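Local coordinates for nitroreductase family protein (Sphingopyxis sp., PDB 7DP1) that reduces nitro groups of dinitroaniline herbicides, using FMN as cofactor and NADPH as electron donor, at residues I37-A41 with S160-L165; A69-I74 with Y181-V185; Q82-D86 with Q195-S199; L138-C142 with M154-L158. The protein carries 1 engineered substitution. Residues are numbered along the deposited sequence.

Contact 1: I37-A41 with S160-L165; sequences IFEIA and SVMLLL
Leu164 lies over the turn of helix that starts at Ile37. These two residues are the most covered by the opposite segment (86 and 82 Å²). Leu164 CD1 sits 3.3 Å from Ile37 O, 3.6 Å from Ala41 N and 4.0 Å from Ile40 CB, so it fits against the groove between Ile37, Ile40 and Ala41. Leu164 and Ile37 both take the mt rotamer. Ile37 answers with CG2, 3.6 Å from Leu164 CB, and with CD1, 3.5 Å from Leu165 CD2. The axes of the two regular helical segments approach to 9.2 Å at a signed crossing angle of 134°, obliquely antiparallel. Ile37 CA is 6.2 Å from Leu164 CA, and Ala41 CA is 5.3 Å from Ser160 CA. The small Ala41 lets the backbones close in at that end. Ala41 CB meets Val161 CG2 at 3.6 Å. Phe38 CE1 touches Val161 CG1 at 4.0 Å, at the ring edge. No hydrogen bond crosses; this is buried aliphatic helix packing. Leu222 of the second subunit packs on Phe38. Val161 and Leu165 also touch strand 195-204, and Phe38 reaches Leu138 of strand 136-143.

Contact 2: A69-I74 with Y181-V185; sequences AVAARI and YGATV
Tyr181 is the large bump of this contact, and the hollow it fills lies between Val70, Arg73 and Ile74 on one side of helix 60-74. Residues 69-74 are regular helix. Tyr181 stands at the N-cap position of helix 182-189, with phi/psi of -135/42°, and its chi1 of -54° (m) sends the ring across to the other helix. Tyr181 CD1 lies 3.5 Å from Arg73 CB, Tyr181 CD2 3.6 Å from Val70 CG1, and Tyr181 OH 3.5 Å from Ile74 CG1. The hydroxyl donates to a water 2.8 Å from Tyr181 OH, and the same water donates to Arg73 O at 2.7 Å. One turn on, Thr184 (m) forms a second, smaller bump. Its CG2 reaches Ala69 CB at 3.6 Å, and its OG1 lies 3.4 Å from Arg73 CG. The nearest backbones are here, with Val70 CA 6.6 Å from Thr184 CA. Val70 (t) lies sideways, its CG2 3.9 Å from Val185 CG2. No direct hydrogen bond joins the segments. The polar ends are held from outside: Thr184 OG1 is hydrogen-bonded to Gln82 OE1, and Arg73 NE to Gly80 O. The arrangement is a partly buried packing of one helix against the N-terminal start of another, within the alpha+beta fold of the nitroreductase family, with the Tyr181 side chain about 10 Å from a bound FMN.

Contact 3: Q82-D86 with Q195-S199; sequences QPEYD and QILFS
Two hydrogen bonds link this loop to the strand. Leu197 N donates to Glu84 OE2 at 2.7 Å, with an angle of 168° at the hydrogen. Tyr85 OH donates to Phe198 O at 2.4 Å, which is very short. The other carboxylate oxygen, Glu84 OE1, makes a salt bridge to Arg186. Segment 82-86 has no regular structure: Glu84 is near helical (phi -75°, psi -29°), while Tyr85 is fully extended (phi -169°, psi -172°). The closest CA pair is Glu84 and Leu197, 6.7 Å apart. Glu84 chi1 and chi2 are both m; Tyr85 chi1 is p. Both CA-to-CB bonds point toward the strand. Residues 195-199 are extended except at Phe198 (-86/-60°), where Phe198 and Ser199 both face Leu140 in a classic beta bulge. Phe198 lines the FMN pocket and touches the bound FMN, so Tyr85 is bonded to the backbone of a cofactor-binding residue. Around these bonds the packing is light. Glu84 OE2 lies 3.4 Å from Ile196 CG1. Tyr85 CD2 is 4.2 Å from Ile196 CD1, and Tyr85 OH approaches the edge of the Phe198 ring, 3.5 Å from Phe198 CD1. Farther out, Trp151 meets the Tyr85 ring edge-to-face, and Pro149 of the second subunit packs on Tyr85.

Contact 4: L138-C142 with M154-L158; sequences LFLHC and MGMWL. With FMN (flavin mononucleotide), chain D.
This is a buried helix-on-sheet contact at the heart of the subunit, between strand 136-143 and helix 148-167, which follows it in the chain. The two run nearly antiparallel, at 156°, with axes 10.4 Å apart. The nearest CA atoms are those of Leu140 and Met154, at 8.1 Å. Strand residues 138, 140 and 142 point toward the helix, as alternation in a strand requires. Leu140 (chi1 t, chi2 p) is the centre. Its CD1 is 4.0 Å from Met154 SD and 3.9 Å from Trp157 CZ3, and its CD2 is 4.0 Å from Leu158 CD1. Leu138 CD1 meets the edge of the indole, 3.7 Å from Trp157 CH2. At the other end Cys142 SG lies 3.6 Å from Met154 CE. Trp157 has chi1 t and Met154 chi1 m. No hydrogen bond crosses. Met156 takes no part in the strand contact and belongs to an FMN pocket: its SD is 3.5 Å from FMN C8M. That flavin is hydrogen-bonded to residues of the second subunit, such as Arg219, so the helix contributes to a site at the dimer interface. On the sheet, strand 136-143 lies between strands 54-59 and 195-204, while Phe38 and Ala41 of helix 31-41 pack on Trp157.

Overall arrangement
From the N terminus, helix 31-41 opens contact 1, helix 60-74 opens contact 2, and the loop at 82-86 opens contact 3. Next, 138-142 and 154-158 close contact 4 over a short span, nested inside the other three loops. Contacts 1, 2 and 3 then close in the order they opened, at 160-165, 181-185 and 195-199, so each crosses the other two. Contacts 1 and 4 share helix 148-167 and meet where Phe38 and Ala41 touch Trp157. Contacts 3 and 4 lie on neighbouring strands. Gln82 connects contacts 2 and 3. Contacts 1 and 2 lie on opposite sides of the chain's centre, about 28 Å apart between centres.

Contact 1: I37-A41 with S160-L165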
loop_
_atom_site.group_PDB
_atom_site.type_symbol
_atom_site.label_atom_id
_atom_site.label_comp_id
_atom_site.label_asym_id
_atom_site.label_seq_id
_atom_site.Cartn_x
_atom_site.Cartn_y
_atom_site.Cartn_z
ATOM N N ILE A 37 -17.427 -3.020 3.813
ATOM C CA ILE A 37 -16.221 -2.812 3.040
ATOM C C ILE A 37 -14.976 -3.192 3.879
ATOM O O ILE A 37 -14.033 -3.817 3.372
ATOM C CB ILE A 37 -16.195 -1.362 2.490
ATOM C CG1 ILE A 37 -17.176 -1.306 1.323
ATOM C CG2 ILE A 37 -14.782 -0.945 2.082
ATOM C CD1 ILE A 37 -17.399 0.029 0.667
ATOM N N PHE A 38 -14.983 -2.841 5.157
ATOM C CA PHE A 38 -13.850 -3.109 6.025
ATOM C C PHE A 38 -13.564 -4.609 6.317
ATOM O O PHE A 38 -12.395 -4.973 6.423
ATOM C CB PHE A 38 -14.053 -2.339 7.333
ATOM C CG PHE A 38 -13.981 -0.828 7.179
ATOM C CD1 PHE A 38 -13.177 -0.230 6.209
ATOM C CD2 PHE A 38 -14.721 -0.009 8.018
ATOM C CE1 PHE A 38 -13.112 1.169 6.105
ATOM C CE2 PHE A 38 -14.662 1.379 7.928
ATOM C CZ PHE A 38 -13.865 1.975 6.980
ATOM N N GLU A 39 -14.578 -5.489 6.426
ATOM C CA GLU A 39 -14.261 -6.927 6.669
ATOM C C GLU A 39 -13.546 -7.517 5.479
ATOM O O GLU A 39 -12.671 -8.367 5.647
ATOM C CB GLU A 39 -15.463 -7.833 6.961
ATOM C CG GLU A 39 -16.318 -7.377 8.040
ATOM C CD GLU A 39 -17.437 -6.668 7.398
ATOM O OE1 GLU A 39 -17.207 -6.261 6.240
ATOM O OE2 GLU A 39 -18.535 -6.472 7.971
ATOM N N ILE A 40 -13.932 -7.087 4.273
ATOM C CA ILE A 40 -13.277 -7.588 3.054
ATOM C C ILE A 40 -11.883 -7.001 2.900
ATOM O O ILE A 40 -10.945 -7.711 2.521
ATOM C CB ILE A 40 -14.085 -7.266 1.789
ATOM C CG1 ILE A 40 -15.539 -7.742 1.926
ATOM C CG2 ILE A 40 -13.441 -7.935 0.596
ATOM C CD1 ILE A 40 -16.400 -7.402 0.733
ATOM N N ALA A 41 -11.727 -5.712 3.205
ATOM C CA ALA A 41 -10.414 -5.063 3.116
ATOM C C ALA A 41 -9.403 -5.702 4.066
ATOM O O ALA A 41 -8.205 -5.656 3.841
ATOM C CB ALA A 41 -10.532 -3.567 3.419
ATOM N N SER A 160 -6.959 -1.392 -0.754
ATOM C CA SER A 160 -8.109 -2.309 -0.733
ATOM C C SER A 160 -9.399 -1.544 -0.449
ATOM O O SER A 160 -10.419 -1.714 -1.154
ATOM C CB SER A 160 -7.899 -3.408 0.303
ATOM O OG SER A 160 -6.752 -4.173 -0.041
ATOM N N VAL A 161 -9.364 -0.677 0.564
ATOM C CA VAL A 161 -10.571 0.086 0.906
ATOM C C VAL A 161 -11.032 0.980 -0.247
ATOM O O VAL A 161 -12.204 0.993 -0.623
ATOM C CB VAL A 161 -10.316 0.916 2.175
ATOM C CG1 VAL A 161 -11.501 1.839 2.485
ATOM C CG2 VAL A 161 -10.019 -0.042 3.336
ATOM N N MET A 162 -10.093 1.707 -0.833
ATOM C CA MET A 162 -10.425 2.650 -1.887
ATOM C C MET A 162 -11.050 1.945 -3.101
ATOM O O MET A 162 -11.985 2.444 -3.718
ATOM C CB MET A 162 -9.166 3.414 -2.289
ATOM C CG MET A 162 -8.697 4.374 -1.191
ATOM S SD MET A 162 -7.353 5.393 -1.799
ATOM C CE MET A 162 -5.988 4.266 -1.588
ATOM N N LEU A 163 -10.519 0.775 -3.450
ATOM C CA LEU A 163 -11.106 0.011 -4.548
ATOM C C LEU A 163 -12.489 -0.527 -4.215
ATOM O O LEU A 163 -13.372 -0.494 -5.064
ATOM C CB LEU A 163 -10.187 -1.140 -4.932
ATOM C CG LEU A 163 -8.884 -0.653 -5.572
ATOM C CD1 LEU A 163 -7.970 -1.818 -5.862
ATOM C CD2 LEU A 163 -9.240 0.095 -6.844
ATOM N N LEU A 164 -12.681 -1.004 -2.982
ATOM C CA LEU A 164 -13.993 -1.514 -2.567
ATOM C C LEU A 164 -15.065 -0.425 -2.581
ATOM O O LEU A 164 -16.235 -0.689 -2.881
ATOM C CB LEU A 164 -13.912 -2.117 -1.164
ATOM C CG LEU A 164 -13.190 -3.462 -1.127
ATOM C CD1 LEU A 164 -12.732 -3.846 0.304
ATOM C CD2 LEU A 164 -14.068 -4.533 -1.723
ATOM N N LEU A 165 -14.662 0.794 -2.236
ATOM C CA LEU A 165 -15.583 1.921 -2.246
ATOM C C LEU A 165 -16.104 2.156 -3.648
ATOM O O LEU A 165 -17.309 2.228 -3.877
ATOM C CB LEU A 165 -14.886 3.180 -1.724
ATOM C CG LEU A 165 -14.626 3.222 -0.215
ATOM C CD1 LEU A 165 -13.786 4.443 0.139
ATOM C CD2 LEU A 165 -15.959 3.238 0.552
#

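Contact 2: A69-I74 with Y181-V185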
loop_
_atom_site.group_PDB
_atom_site.type_symbol
_atom_site.label_atom_id
_atom_site.label_comp_id
_atom_site.label_asym_id
_atom_site.label_seq_id
_atom_site.Cartn_x
_atom_site.Cartn_y
_atom_site.Cartn_z
ATOM N N ALA A 69 -10.732 21.995 15.473
ATOM C CA ALA A 69 -9.459 21.954 16.161
ATOM C C ALA A 69 -8.320 22.208 15.190
ATOM O O ALA A 69 -7.416 22.985 15.474
ATOM C CB ALA A 69 -9.282 20.632 16.851
ATOM N N VAL A 70 -8.369 21.550 14.038
ATOM C CA VAL A 70 -7.323 21.729 13.049
ATOM C C VAL A 70 -7.376 23.148 12.461
ATOM O O VAL A 70 -6.341 23.762 12.205
ATOM C CB VAL A 70 -7.443 20.681 11.937
ATOM C CG1 VAL A 70 -6.493 21.005 10.799
ATOM C CG2 VAL A 70 -7.122 19.281 12.494
ATOM N N ALA A 71 -8.577 23.684 12.284
ATOM C CA ALA A 71 -8.721 25.052 11.796
ATOM C C ALA A 71 -8.058 26.053 12.752
ATOM O O ALA A 71 -7.464 27.043 12.321
ATOM C CB ALA A 71 -10.178 25.388 11.591
ATOM N N ALA A 72 -8.175 25.797 14.052
ATOM C CA ALA A 72 -7.532 26.637 15.063
ATOM C C ALA A 72 -6.014 26.650 14.898
ATOM O O ALA A 72 -5.384 27.679 15.104
ATOM C CB ALA A 72 -7.909 26.172 16.460
ATOM N N ARG A 73 -5.430 25.502 14.559
ATOM C CA ARG A 73 -4.006 25.433 14.287
ATOM C C ARG A 73 -3.723 26.181 13.002
ATOM O O ARG A 73 -2.729 26.909 12.897
ATOM C CB ARG A 73 -3.528 23.975 14.159
ATOM C CG ARG A 73 -3.755 23.115 15.392
ATOM C CD ARG A 73 -3.105 23.735 16.616
ATOM N NE ARG A 73 -1.645 23.658 16.557
ATOM C CZ ARG A 73 -0.841 23.976 17.569
ATOM N NH1 ARG A 73 0.471 23.855 17.437
ATOM N NH2 ARG A 73 -1.349 24.415 18.715
ATOM N N ILE A 74 -4.622 26.035 12.032
ATOM C CA ILE A 74 -4.348 26.535 10.688
ATOM C C ILE A 74 -4.158 28.047 10.678
ATOM O O ILE A 74 -3.271 28.546 10.004
ATOM C CB ILE A 74 -5.458 26.148 9.696
ATOM C CG1 ILE A 74 -5.349 24.676 9.344
ATOM C CG2 ILE A 74 -5.342 26.941 8.405
ATOM C CD1 ILE A 74 -6.359 24.240 8.338
ATOM N N TYR A 181 -0.950 18.103 11.225
ATOM C CA TYR A 181 -1.415 18.478 12.565
ATOM C C TYR A 181 -1.728 17.218 13.353
ATOM O O TYR A 181 -2.744 17.168 14.048
ATOM C CB TYR A 181 -2.667 19.366 12.515
ATOM C CG TYR A 181 -2.502 20.582 11.658
ATOM C CD1 TYR A 181 -1.841 21.708 12.142
ATOM C CD2 TYR A 181 -2.979 20.601 10.353
ATOM C CE1 TYR A 181 -1.668 22.818 11.360
ATOM C CE2 TYR A 181 -2.811 21.719 9.558
ATOM C CZ TYR A 181 -2.152 22.824 10.067
ATOM O OH TYR A 181 -1.977 23.943 9.287
ATOM N N GLY A 182 -0.858 16.216 13.233
ATOM C CA GLY A 182 -1.082 14.906 13.819
ATOM C C GLY A 182 -1.497 14.940 15.283
ATOM O O GLY A 182 -2.491 14.315 15.666
ATOM N N ALA A 183 -0.747 15.686 16.091
ATOM C CA ALA A 183 -0.977 15.739 17.534
ATOM C C ALA A 183 -2.374 16.232 17.866
ATOM O O ALA A 183 -3.030 15.687 18.748
ATOM C CB ALA A 183 0.063 16.628 18.212
ATOM N N THR A 184 -2.820 17.270 17.164
ATOM C CA THR A 184 -4.171 17.793 17.349
ATOM C C THR A 184 -5.217 16.749 16.961
ATOM O O THR A 184 -6.150 16.489 17.706
ATOM C CB THR A 184 -4.423 19.054 16.513
ATOM O OG1 THR A 184 -3.611 20.120 17.003
ATOM C CG2 THR A 184 -5.892 19.458 16.598
ATOM N N VAL A 185 -5.058 16.167 15.781
ATOM C CA VAL A 185 -5.989 15.141 15.318
ATOM C C VAL A 185 -6.051 13.988 16.322
ATOM O O VAL A 185 -7.139 13.598 16.757
ATOM C CB VAL A 185 -5.597 14.617 13.930
ATOM C CG1 VAL A 185 -6.558 13.486 13.457
ATOM C CG2 VAL A 185 -5.543 15.766 12.926
HETATM O O HOH W 1 -1.059 25.989 10.952
#

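Contact 3: Q82-D86 with Q195-S199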
loop_
_atom_site.group_PDB
_atom_site.type_symbol
_atom_site.label_atom_id
_atom_site.label_comp_id
_atom_site.label_asym_id
_atom_site.label_seq_id
_atom_site.Cartn_x
_atom_site.Cartn_y
_atom_site.Cartn_z
ATOM N N GLN A 82 2.189 20.762 13.122
ATOM C CA GLN A 82 2.608 19.662 13.997
ATOM C C GLN A 82 2.833 18.419 13.145
ATOM O O GLN A 82 2.046 17.467 13.185
ATOM C CB GLN A 82 1.559 19.372 15.081
ATOM C CG GLN A 82 1.089 20.601 15.864
ATOM C CD GLN A 82 -0.153 20.308 16.692
ATOM O OE1 GLN A 82 -1.095 19.663 16.210
ATOM N NE2 GLN A 82 -0.170 20.790 17.941
ATOM N N PRO A 83 3.895 18.434 12.333
ATOM C CA PRO A 83 4.104 17.337 11.377
ATOM C C PRO A 83 4.322 16.012 12.097
ATOM O O PRO A 83 5.118 15.997 13.023
ATOM C CB PRO A 83 5.360 17.775 10.615
ATOM C CG PRO A 83 5.465 19.232 10.861
ATOM C CD PRO A 83 4.948 19.456 12.241
ATOM N N GLU A 84 3.626 14.939 11.705
ATOM C CA GLU A 84 3.833 13.611 12.287
ATOM C C GLU A 84 5.136 12.998 11.770
ATOM O O GLU A 84 5.775 12.186 12.448
ATOM C CB GLU A 84 2.678 12.652 11.941
ATOM C CG GLU A 84 1.404 12.783 12.719
ATOM C CD GLU A 84 1.518 12.305 14.164
ATOM O OE1 GLU A 84 1.994 13.094 15.000
ATOM O OE2 GLU A 84 1.124 11.152 14.466
ATOM N N TYR A 85 5.501 13.390 10.555
ATOM C CA TYR A 85 6.669 12.861 9.851
ATOM C C TYR A 85 6.918 13.742 8.628
ATOM O O TYR A 85 6.253 14.756 8.454
ATOM C CB TYR A 85 6.438 11.415 9.429
ATOM C CG TYR A 85 5.151 11.244 8.647
ATOM C CD1 TYR A 85 5.116 11.458 7.269
ATOM C CD2 TYR A 85 3.966 10.885 9.286
ATOM C CE1 TYR A 85 3.932 11.311 6.551
ATOM C CE2 TYR A 85 2.781 10.732 8.572
ATOM C CZ TYR A 85 2.772 10.949 7.207
ATOM O OH TYR A 85 1.603 10.811 6.491
ATOM N N ASP A 86 7.834 13.333 7.763
ATOM C CA ASP A 86 8.075 14.040 6.503
ATOM C C ASP A 86 7.116 13.567 5.418
ATOM O O ASP A 86 7.235 12.428 4.927
ATOM C CB ASP A 86 9.509 13.810 6.041
ATOM C CG ASP A 86 10.496 14.645 6.800
ATOM O OD1 ASP A 86 10.061 15.513 7.578
ATOM O OD2 ASP A 86 11.710 14.422 6.638
ATOM N N GLN A 195 0.578 6.079 19.318
ATOM C CA GLN A 195 0.083 5.995 17.938
ATOM C C GLN A 195 0.689 7.093 17.078
ATOM O O GLN A 195 1.038 8.170 17.574
ATOM C CB GLN A 195 -1.443 6.108 17.899
ATOM C CG GLN A 195 -2.134 4.922 18.510
ATOM C CD GLN A 195 -1.937 3.687 17.667
ATOM O OE1 GLN A 195 -2.356 3.641 16.508
ATOM N NE2 GLN A 195 -1.258 2.691 18.229
ATOM N N ILE A 196 0.799 6.825 15.787
ATOM C CA ILE A 196 1.197 7.850 14.829
ATOM C C ILE A 196 0.178 7.892 13.702
ATOM O O ILE A 196 -0.256 6.852 13.196
ATOM C CB ILE A 196 2.641 7.605 14.278
ATOM C CG1 ILE A 196 2.998 8.637 13.207
ATOM C CG2 ILE A 196 2.807 6.184 13.721
ATOM C CD1 ILE A 196 4.493 8.692 12.858
ATOM N N LEU A 197 -0.226 9.096 13.320
ATOM C CA LEU A 197 -1.215 9.238 12.266
ATOM C C LEU A 197 -0.507 9.189 10.943
ATOM O O LEU A 197 0.402 9.983 10.719
ATOM C CB LEU A 197 -1.985 10.554 12.396
ATOM C CG LEU A 197 -2.950 10.889 11.250
ATOM C CD1 LEU A 197 -4.112 9.906 11.213
ATOM C CD2 LEU A 197 -3.470 12.325 11.358
ATOM N N PHE A 198 -0.912 8.269 10.073
ATOM C CA PHE A 198 -0.365 8.228 8.713
ATOM C C PHE A 198 -1.159 9.170 7.804
ATOM O O PHE A 198 -0.619 10.128 7.250
ATOM C CB PHE A 198 -0.355 6.783 8.170
ATOM C CG PHE A 198 -0.251 6.668 6.650
ATOM C CD1 PHE A 198 0.546 7.512 5.909
ATOM C CD2 PHE A 198 -0.947 5.676 5.981
ATOM C CE1 PHE A 198 0.634 7.382 4.531
ATOM C CE2 PHE A 198 -0.855 5.536 4.608
ATOM C CZ PHE A 198 -0.072 6.403 3.884
ATOM N N SER A 199 -2.445 8.926 7.662
ATOM C CA SER A 199 -3.180 9.644 6.636
ATOM C C SER A 199 -4.659 9.676 6.939
ATOM O O SER A 199 -5.168 8.834 7.684
ATOM C CB SER A 199 -2.935 8.989 5.275
ATOM O OG SER A 199 -3.686 9.625 4.253
#

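Contact 4: L138-C142 with M154-L158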
loop_
_atom_site.group_PDB
_atom_site.type_symbol
_atom_site.label_atom_id
_atom_site.label_comp_id
_atom_site.label_asym_id
_atom_site.label_seq_id
_atom_site.Cartn_x
_atom_site.Cartn_y
_atom_site.Cartn_z
ATOM N N LEU A 138 -11.952 8.852 7.501
ATOM C CA LEU A 138 -11.200 7.760 8.126
ATOM C C LEU A 138 -9.786 8.203 8.389
ATOM O O LEU A 138 -9.072 8.618 7.466
ATOM C CB LEU A 138 -11.191 6.518 7.230
ATOM C CG LEU A 138 -10.353 5.313 7.656
ATOM C CD1 LEU A 138 -11.049 4.038 7.250
ATOM C CD2 LEU A 138 -8.970 5.351 7.018
ATOM N N PHE A 139 -9.353 8.034 9.625
ATOM C CA PHE A 139 -7.977 8.325 9.977
ATOM C C PHE A 139 -7.250 7.018 10.203
ATOM O O PHE A 139 -7.596 6.233 11.105
ATOM C CB PHE A 139 -7.899 9.209 11.212
ATOM C CG PHE A 139 -8.334 10.620 10.965
ATOM C CD1 PHE A 139 -7.517 11.489 10.268
ATOM C CD2 PHE A 139 -9.560 11.080 11.435
ATOM C CE1 PHE A 139 -7.913 12.805 10.027
ATOM C CE2 PHE A 139 -9.967 12.380 11.202
ATOM C CZ PHE A 139 -9.135 13.261 10.503
ATOM N N LEU A 140 -6.252 6.792 9.360
ATOM C CA LEU A 140 -5.480 5.554 9.374
ATOM C C LEU A 140 -4.248 5.752 10.207
ATOM O O LEU A 140 -3.460 6.661 9.949
ATOM C CB LEU A 140 -5.125 5.125 7.931
ATOM C CG LEU A 140 -4.103 4.003 7.693
ATOM C CD1 LEU A 140 -4.431 2.768 8.500
ATOM C CD2 LEU A 140 -4.033 3.661 6.174
ATOM N N HIS A 141 -4.096 4.934 11.241
ATOM C CA HIS A 141 -2.945 5.078 12.111
ATOM C C HIS A 141 -2.420 3.727 12.566
ATOM O O HIS A 141 -3.034 2.691 12.286
ATOM C CB HIS A 141 -3.297 5.931 13.311
ATOM C CG HIS A 141 -4.491 5.432 14.067
ATOM N ND1 HIS A 141 -4.379 4.630 15.164
ATOM C CD2 HIS A 141 -5.815 5.653 13.869
ATOM C CE1 HIS A 141 -5.601 4.355 15.634
ATOM N NE2 HIS A 141 -6.475 4.962 14.867
ATOM N N CYS A 142 -1.280 3.745 13.253
ATOM C CA CYS A 142 -0.664 2.512 13.731
ATOM C C CYS A 142 0.254 2.802 14.909
ATOM O O CYS A 142 0.544 3.961 15.230
ATOM C CB CYS A 142 0.129 1.819 12.610
ATOM S SG CYS A 142 1.546 2.817 11.977
ATOM N N MET A 154 0.130 -0.955 5.410
ATOM C CA MET A 154 -1.018 -0.057 5.522
ATOM C C MET A 154 -1.531 0.396 4.142
ATOM O O MET A 154 -2.755 0.495 3.919
ATOM C CB MET A 154 -0.667 1.177 6.384
ATOM C CG MET A 154 -0.443 0.846 7.876
ATOM S SD MET A 154 -0.450 2.317 8.949
ATOM C CE MET A 154 1.034 3.159 8.427
ATOM N N GLY A 155 -0.599 0.696 3.241
ATOM C CA GLY A 155 -0.955 1.078 1.872
ATOM C C GLY A 155 -1.747 -0.028 1.205
ATOM O O GLY A 155 -2.746 0.203 0.521
ATOM N N MET A 156 -1.317 -1.255 1.439
ATOM C CA MET A 156 -2.000 -2.409 0.855
ATOM C C MET A 156 -3.437 -2.409 1.321
ATOM O O MET A 156 -4.360 -2.582 0.522
ATOM C CB MET A 156 -1.289 -3.704 1.238
ATOM C CG MET A 156 0.092 -3.853 0.576
ATOM S SD MET A 156 0.944 -5.288 1.255
ATOM C CE MET A 156 2.642 -4.775 0.903
ATOM N N TRP A 157 -3.627 -2.207 2.617
ATOM C CA TRP A 157 -4.993 -2.128 3.178
ATOM C C TRP A 157 -5.777 -0.951 2.630
ATOM O O TRP A 157 -6.914 -1.093 2.178
ATOM C CB TRP A 157 -4.952 -2.030 4.691
ATOM C CG TRP A 157 -6.306 -1.917 5.325
ATOM C CD1 TRP A 157 -7.165 -2.940 5.583
ATOM C CD2 TRP A 157 -6.951 -0.718 5.818
ATOM N NE1 TRP A 157 -8.299 -2.468 6.210
ATOM C CE2 TRP A 157 -8.200 -1.110 6.361
ATOM C CE3 TRP A 157 -6.603 0.636 5.838
ATOM C CZ2 TRP A 157 -9.116 -0.188 6.935
ATOM C CZ3 TRP A 157 -7.514 1.555 6.401
ATOM C CH2 TRP A 157 -8.757 1.130 6.937
ATOM N N LEU A 158 -5.162 0.223 2.672
ATOM C CA LEU A 158 -5.826 1.433 2.214
ATOM C C LEU A 158 -6.296 1.326 0.774
ATOM O O LEU A 158 -7.418 1.711 0.451
ATOM C CB LEU A 158 -4.887 2.647 2.355
ATOM C CG LEU A 158 -5.641 3.958 2.142
ATOM C CD1 LEU A 158 -6.697 4.146 3.246
ATOM C CD2 LEU A 158 -4.687 5.134 2.092
HETATM N N1 FMN D . 5.321 -14.770 3.093
HETATM C C2 FMN D . 6.391 -15.628 3.100
HETATM O O2 FMN D . 6.183 -16.832 3.178
HETATM N N3 FMN D . 7.682 -15.146 3.004
HETATM C C4 FMN D . 7.936 -13.796 2.892
HETATM O O4 FMN D . 9.115 -13.408 2.796
HETATM C C4A FMN D . 6.843 -12.918 2.893
HETATM N N5 FMN D . 7.019 -11.557 2.794
HETATM C C5A FMN D . 5.931 -10.710 2.755
HETATM C C6 FMN D . 6.136 -9.347 2.634
HETATM C C7 FMN D . 5.045 -8.487 2.602
HETATM C C7M FMN D . 5.277 -7.017 2.446
HETATM C C8 FMN D . 3.751 -8.983 2.697
HETATM C C8M FMN D . 2.572 -8.050 2.617
HETATM C C9 FMN D . 3.548 -10.349 2.820
HETATM C C9A FMN D . 4.640 -11.214 2.841
HETATM N N10 FMN D . 4.460 -12.581 2.970
HETATM C C10 FMN D . 5.546 -13.418 2.989
HETATM C "C1'" FMN D . 3.088 -13.193 3.057
HETATM C "C2'" FMN D . 2.437 -12.992 4.422
HETATM O "O2'" FMN D . 2.935 -13.926 5.348
HETATM C "C3'" FMN D . 0.931 -13.170 4.231
HETATM O "O3'" FMN D . 0.435 -12.143 3.400
HETATM C "C4'" FMN D . 0.134 -13.181 5.533
HETATM O "O4'" FMN D . 0.514 -14.339 6.254
HETATM C "C5'" FMN D . -1.346 -13.299 5.166
HETATM O "O5'" FMN D . -1.548 -14.466 4.365
HETATM P P FMN D . -2.257 -14.372 2.909
HETATM O O1P FMN D . -2.134 -15.758 2.301
HETATM O O2P FMN D . -3.710 -13.994 2.982
HETATM O O3P FMN D . -1.567 -13.280 2.134
#